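Local coordinates for protein 5-carboxymethyl-2-hydroxymuconate semialdehyde dehydrogenase (Thermus thermophilus, PDB 2D4E) that probably oxidises 5-carboxymethyl-2-hydroxymuconate semialdehyde to the corresponding acid with NAD as hydride acceptor, as a member of the aldehyde dehydrogenase family, at residues T204-A209 and L224-G229; A163-I168 and G190-L195. All coordinates share one frame; numbering follows the deposited sequence.

Interaction 1: T204-A209 and L224-G229; sequences TATKLA and LVQGFG. With NAD (nicotinamide-adenine-dinucleotide), chain K.
Gln226 and Thr206 form the single hydrogen bond between residues 204-209, on helix 203-214, and residues 224-229, in the loop that follows strand 222-224. Gln226 NE2 donates to Thr206 OG1 over 3.1 Å, with an N-H...O angle of 158° and the hydroxyl oxygen only 4° out of the amide plane. A bend at chi2 (-81°) turns the amide of Gln226 toward the helix, and the two side chains meet at about a right angle. Both ends have further partners: NE2 also donates to Pro202 O, and Thr206 OG1 is hydrogen-bonded to Leu28 O.

The apolar part belongs to Leu224, whose two methyl branches divide the helix surface. CD2 sits over the backbone of Thr206, 3.5 Å from its CA, and reaches Ala209 CB at 4.2 Å; CD1 turns to Ala205 CB at 4.1 Å.

Toward the cofactor the loop runs to Gly229, part of the NAD pocket, at the start of helix 229-238. The bare backbone of Gly229 lies against the adenosine, with CA 3.1 Å from NAD O2B, a hydroxyl oxygen of the adenosine ribose. Phe228 occupies the N-cap position of helix 229-238.

With NE2 shared by two oxygen acceptors and Thr206 OG1 meeting both NE2 and Leu28 O, the amide's rotation is probably well fixed at this buried junction, beside the leucine packing, a few residues before the cofactor-binding turn.

Interaction 2: A163-I168 and G190-L195; sequences AGPVGI and GNTVVL
Ile168 and Val193 pack side chain against side chain across two neighbouring parallel strands, the two strands of a beta-alpha-beta unit, joined by helix 175-188, in the NAD-binding Rossmann-type sheet. The axes of strands 166-168 and 193-195 approach to 4.8 Å at 18°, and Val166, Gly167 and Ile168 pair with Val193, Val194 and Leu195. Backbone bonds from Val166 N to Thr192 O, Val194 N to Val166 O and Ile168 N to Val194 O hold this register.

Val166, Ile168, Val193 and Leu195 share the face on which helix 175-188 packs. Ile168 reaches diagonally along it: with CG1 anti to its carbonyl carbon (chi1 -58°), the extended chain brings CD1 to 3.5 Å from Val193 CG1, while CG2 meets Leu195 CD1 at 3.8 Å. Val194 points to the other face, against Ala69 and Ala73 of helix 63-80.

Before the strands begin, Pro165 and Thr192 lie side by side and point the same way, Thr192 OG1 being hydrogen-bonded to Ala73 O. Asn191 directs its side chain at the opposing loop, its ND2 hydrogen-bonded to Tyr495 O. Asn191 OD1 accepts from Gly164 N at 2.7 Å, the donor standing 42° out of the carbonyl plane.

In the fold
Of the elements in these contacts, strand 166-169 is the first from the N terminus; the chain then passes through helix 175-188 and returns as strand 193-196, where interaction 2 closes that crossover. Helix 203-214 follows, and strand 222-224 leads into the loop whose return to the helix closes interaction 1. The contacts are therefore in series, neither nested nor crossed, with centres about 15 Å apart. They meet at Leu195: its O receives a probable hydrogen bond from Val225 N (3.0 Å), and its CD2 packs on Ala205 CB. Interaction 2 joins two inner strands of the five-stranded parallel sheet, and interaction 1 ties its edge strand 222-224 and the NAD-binding loop to the preceding helix, 203-214.

Interaction 1: T204-A209 and L224-G229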
loop_
_atom_site.group_PDB
_atom_site.type_symbol
_atom_site.label_atom_id
_atom_site.label_comp_id
_atom_site.label_asym_id
_atom_site.label_seq_id
_atom_site.Cartn_x
_atom_site.Cartn_y
_atom_site.Cartn_z
ATOM N N THR C 204 19.129 -24.425 -23.916
ATOM C CA THR C 204 18.273 -23.248 -23.937
ATOM C C THR C 204 18.909 -22.005 -23.293
ATOM O O THR C 204 18.678 -20.885 -23.745
ATOM C CB THR C 204 16.933 -23.550 -23.239
ATOM O OG1 THR C 204 16.293 -24.653 -23.898
ATOM C CG2 THR C 204 16.020 -22.334 -23.283
ATOM N N ALA C 205 19.703 -22.201 -22.244
ATOM C CA ALA C 205 20.343 -21.080 -21.562
ATOM C C ALA C 205 21.378 -20.392 -22.458
ATOM O O ALA C 205 21.451 -19.166 -22.503
ATOM C CB ALA C 205 20.996 -21.560 -20.262
ATOM N N THR C 206 22.183 -21.174 -23.165
ATOM C CA THR C 206 23.175 -20.589 -24.061
ATOM C C THR C 206 22.446 -19.815 -25.156
ATOM O O THR C 206 22.903 -18.756 -25.592
ATOM C CB THR C 206 24.072 -21.676 -24.689
ATOM O OG1 THR C 206 25.088 -22.057 -23.748
ATOM C CG2 THR C 206 24.721 -21.166 -25.971
ATOM N N LYS C 207 21.301 -20.339 -25.587
ATOM C CA LYS C 207 20.499 -19.682 -26.614
ATOM C C LYS C 207 19.962 -18.350 -26.076
ATOM O O LYS C 207 19.959 -17.330 -26.777
ATOM C CB LYS C 207 19.334 -20.587 -27.030
ATOM C CG LYS C 207 18.451 -20.000 -28.123
ATOM C CD LYS C 207 19.222 -19.764 -29.421
ATOM C CE LYS C 207 18.296 -19.239 -30.506
ATOM N NZ LYS C 207 18.969 -19.142 -31.830
ATOM N N LEU C 208 19.512 -18.372 -24.825
ATOM C CA LEU C 208 18.987 -17.187 -24.174
ATOM C C LEU C 208 20.079 -16.124 -24.121
ATOM O O LEU C 208 19.818 -14.943 -24.360
ATOM C CB LEU C 208 18.513 -17.528 -22.756
ATOM C CG LEU C 208 18.012 -16.359 -21.899
ATOM C CD1 LEU C 208 16.847 -15.666 -22.603
ATOM C CD2 LEU C 208 17.592 -16.877 -20.514
ATOM N N ALA C 209 21.301 -16.538 -23.805
ATOM C CA ALA C 209 22.411 -15.591 -23.757
ATOM C C ALA C 209 22.593 -14.958 -25.139
ATOM O O ALA C 209 22.863 -13.762 -25.247
ATOM C CB ALA C 209 23.690 -16.288 -23.331
ATOM N N LEU C 224 26.625 -16.196 -18.095
ATOM C CA LEU C 224 26.196 -17.581 -18.044
ATOM C C LEU C 224 27.368 -18.529 -17.863
ATOM O O LEU C 224 28.393 -18.405 -18.537
ATOM C CB LEU C 224 25.461 -17.935 -19.333
ATOM C CG LEU C 224 25.354 -19.426 -19.660
ATOM C CD1 LEU C 224 24.476 -20.116 -18.624
ATOM C CD2 LEU C 224 24.787 -19.599 -21.059
ATOM N N VAL C 225 27.216 -19.470 -16.939
ATOM C CA VAL C 225 28.248 -20.469 -16.699
ATOM C C VAL C 225 27.581 -21.841 -16.662
ATOM O O VAL C 225 26.773 -22.122 -15.779
ATOM C CB VAL C 225 28.986 -20.236 -15.363
ATOM C CG1 VAL C 225 30.068 -21.289 -15.190
ATOM C CG2 VAL C 225 29.607 -18.846 -15.336
ATOM N N GLN C 226 27.908 -22.679 -17.640
ATOM C CA GLN C 226 27.352 -24.023 -17.720
ATOM C C GLN C 226 28.176 -24.930 -16.820
ATOM O O GLN C 226 29.368 -24.693 -16.615
ATOM C CB GLN C 226 27.415 -24.539 -19.159
ATOM C CG GLN C 226 26.620 -23.726 -20.153
ATOM C CD GLN C 226 25.140 -24.060 -20.135
ATOM O OE1 GLN C 226 24.655 -24.734 -19.228
ATOM N NE2 GLN C 226 24.416 -23.581 -21.139
ATOM N N GLY C 227 27.553 -25.969 -16.277
ATOM C CA GLY C 227 28.303 -26.870 -15.421
ATOM C C GLY C 227 27.493 -27.589 -14.367
ATOM O O GLY C 227 26.311 -27.303 -14.164
ATOM N N PHE C 228 28.149 -28.520 -13.683
ATOM C CA PHE C 228 27.520 -29.325 -12.645
ATOM C C PHE C 228 27.242 -28.532 -11.374
ATOM O O PHE C 228 27.933 -27.559 -11.071
ATOM C CB PHE C 228 28.413 -30.527 -12.324
ATOM C CG PHE C 228 28.670 -31.424 -13.503
ATOM C CD1 PHE C 228 29.896 -32.066 -13.649
ATOM C CD2 PHE C 228 27.683 -31.641 -14.464
ATOM C CE1 PHE C 228 30.138 -32.915 -14.738
ATOM C CE2 PHE C 228 27.912 -32.485 -15.552
ATOM C CZ PHE C 228 29.143 -33.123 -15.690
ATOM N N GLY C 229 26.231 -28.963 -10.627
ATOM C CA GLY C 229 25.871 -28.289 -9.391
ATOM C C GLY C 229 26.998 -28.214 -8.375
ATOM O O GLY C 229 27.247 -27.155 -7.787
HETATM P PA NAD K . 18.540 -29.786 -8.221
HETATM O O1A NAD K . 19.573 -30.800 -8.045
HETATM O O2A NAD K . 18.283 -29.033 -6.981
HETATM O O5B NAD K . 18.889 -28.684 -9.360
HETATM C C5B NAD K . 18.660 -27.240 -9.244
HETATM C C4B NAD K . 19.971 -26.536 -9.515
HETATM O O4B NAD K . 20.782 -26.834 -8.357
HETATM C C3B NAD K . 20.781 -27.099 -10.716
HETATM O O3B NAD K . 21.121 -26.044 -11.639
HETATM C C2B NAD K . 21.993 -27.750 -10.029
HETATM O O2B NAD K . 23.190 -27.725 -10.839
HETATM C C1B NAD K . 22.100 -26.932 -8.757
HETATM N N9A NAD K . 22.832 -27.623 -7.712
HETATM C C8A NAD K . 22.796 -28.957 -7.346
HETATM N N7A NAD K . 23.622 -29.261 -6.318
HETATM C C5A NAD K . 24.210 -28.030 -6.024
HETATM C C6A NAD K . 25.190 -27.647 -5.032
HETATM N N6A NAD K . 25.730 -28.510 -4.168
HETATM N N1A NAD K . 25.560 -26.309 -5.015
HETATM C C2A NAD K . 24.994 -25.416 -5.921
HETATM N N3A NAD K . 24.096 -25.677 -6.860
HETATM C C4A NAD K . 23.735 -27.004 -6.869
HETATM O O3 NAD K . 17.295 -30.496 -8.733
HETATM P PN NAD K . 16.361 -30.509 -10.015
HETATM O O1N NAD K . 16.301 -31.922 -10.444
HETATM O O2N NAD K . 16.879 -29.548 -11.002
HETATM O O5D NAD K . 15.099 -30.130 -9.201
HETATM C C5D NAD K . 13.752 -30.368 -9.531
HETATM C C4D NAD K . 13.190 -29.798 -8.267
HETATM O O4D NAD K . 12.962 -28.375 -8.365
HETATM C C3D NAD K . 11.938 -30.463 -7.711
HETATM O O3D NAD K . 12.058 -30.800 -6.315
HETATM C C2D NAD K . 10.883 -29.399 -8.013
HETATM O O2D NAD K . 9.763 -29.522 -7.112
HETATM C C1D NAD K . 11.684 -28.126 -7.860
HETATM N N1N NAD K . 11.076 -26.969 -8.538
HETATM C C2N NAD K . 10.502 -26.069 -7.653
HETATM C C3N NAD K . 9.894 -24.957 -8.216
HETATM C C7N NAD K . 9.207 -23.904 -7.359
HETATM O O7N NAD K . 8.696 -22.949 -7.915
HETATM N N7N NAD K . 9.165 -24.044 -6.022
HETATM C C4N NAD K . 9.862 -24.754 -9.672
HETATM C C5N NAD K . 10.495 -25.763 -10.453
HETATM C C6N NAD K . 11.113 -26.883 -9.967
#

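Interaction 2: A163-I168 and G190-L195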
loop_
_atom_site.group_PDB
_atom_site.type_symbol
_atom_site.label_atom_id
_atom_site.label_comp_id
_atom_site.label_asym_id
_atom_site.label_seq_id
_atom_site.Cartn_x
_atom_site.Cartn_y
_atom_site.Cartn_z
ATOM N N ALA C 163 19.842 -4.341 -4.870
ATOM C CA ALA C 163 20.606 -5.052 -3.843
ATOM C C ALA C 163 21.995 -5.551 -4.257
ATOM O O ALA C 163 22.899 -5.622 -3.422
ATOM C CB ALA C 163 19.778 -6.205 -3.297
ATOM N N GLY C 164 22.167 -5.899 -5.530
ATOM C CA GLY C 164 23.459 -6.382 -5.997
ATOM C C GLY C 164 23.379 -7.563 -6.952
ATOM O O GLY C 164 22.295 -8.099 -7.174
ATOM N N PRO C 165 24.513 -7.996 -7.534
ATOM C CA PRO C 165 24.541 -9.128 -8.469
ATOM C C PRO C 165 23.774 -10.343 -7.934
ATOM O O PRO C 165 23.836 -10.661 -6.741
ATOM C CB PRO C 165 26.036 -9.403 -8.630
ATOM C CG PRO C 165 26.635 -8.028 -8.501
ATOM C CD PRO C 165 25.868 -7.442 -7.336
ATOM N N VAL C 166 23.058 -11.021 -8.826
ATOM C CA VAL C 166 22.268 -12.180 -8.444
ATOM C C VAL C 166 22.725 -13.466 -9.125
ATOM O O VAL C 166 22.836 -13.531 -10.346
ATOM C CB VAL C 166 20.768 -11.965 -8.779
ATOM C CG1 VAL C 166 19.930 -13.133 -8.227
ATOM C CG2 VAL C 166 20.288 -10.638 -8.199
ATOM N N GLY C 167 23.000 -14.484 -8.316
ATOM C CA GLY C 167 23.398 -15.775 -8.840
ATOM C C GLY C 167 22.104 -16.555 -8.966
ATOM O O GLY C 167 21.438 -16.822 -7.958
ATOM N N ILE C 168 21.745 -16.909 -10.197
ATOM C CA ILE C 168 20.502 -17.622 -10.477
ATOM C C ILE C 168 20.780 -19.079 -10.846
ATOM O O ILE C 168 21.364 -19.368 -11.892
ATOM C CB ILE C 168 19.733 -16.886 -11.621
ATOM C CG1 ILE C 168 19.465 -15.441 -11.185
ATOM C CG2 ILE C 168 18.424 -17.598 -11.962
ATOM C CD1 ILE C 168 18.806 -14.561 -12.236
ATOM N N GLY C 190 17.494 -3.414 -11.513
ATOM C CA GLY C 190 18.836 -2.865 -11.496
ATOM C C GLY C 190 19.996 -3.730 -11.068
ATOM O O GLY C 190 21.071 -3.204 -10.777
ATOM N N ASN C 191 19.803 -5.044 -11.036
ATOM C CA ASN C 191 20.877 -5.953 -10.640
ATOM C C ASN C 191 21.501 -6.644 -11.848
ATOM O O ASN C 191 20.875 -6.748 -12.902
ATOM C CB ASN C 191 20.346 -7.020 -9.679
ATOM C CG ASN C 191 19.812 -6.429 -8.395
ATOM O OD1 ASN C 191 20.509 -5.687 -7.711
ATOM N ND2 ASN C 191 18.569 -6.754 -8.061
ATOM N N THR C 192 22.739 -7.104 -11.689
ATOM C CA THR C 192 23.422 -7.827 -12.761
ATOM C C THR C 192 23.202 -9.309 -12.471
ATOM O O THR C 192 22.804 -9.676 -11.359
ATOM C CB THR C 192 24.933 -7.501 -12.812
ATOM O OG1 THR C 192 25.518 -7.721 -11.524
ATOM C CG2 THR C 192 25.144 -6.051 -13.225
ATOM N N VAL C 193 23.487 -10.159 -13.449
ATOM C CA VAL C 193 23.216 -11.581 -13.299
ATOM C C VAL C 193 24.267 -12.595 -13.747
ATOM O O VAL C 193 25.023 -12.365 -14.690
ATOM C CB VAL C 193 21.904 -11.909 -14.054
ATOM C CG1 VAL C 193 21.622 -13.402 -14.025
ATOM C CG2 VAL C 193 20.755 -11.104 -13.457
ATOM N N VAL C 194 24.296 -13.723 -13.043
ATOM C CA VAL C 194 25.157 -14.844 -13.384
ATOM C C VAL C 194 24.248 -16.069 -13.277
ATOM O O VAL C 194 23.878 -16.486 -12.177
ATOM C CB VAL C 194 26.347 -15.029 -12.417
ATOM C CG1 VAL C 194 27.100 -16.300 -12.795
ATOM C CG2 VAL C 194 27.291 -13.830 -12.483
ATOM N N LEU C 195 23.880 -16.632 -14.421
ATOM C CA LEU C 195 23.009 -17.802 -14.465
ATOM C C LEU C 195 23.786 -19.118 -14.514
ATOM O O LEU C 195 24.762 -19.246 -15.257
ATOM C CB LEU C 195 22.088 -17.707 -15.685
ATOM C CG LEU C 195 21.218 -18.914 -16.042
ATOM C CD1 LEU C 195 20.149 -19.114 -14.978
ATOM C CD2 LEU C 195 20.575 -18.694 -17.402
#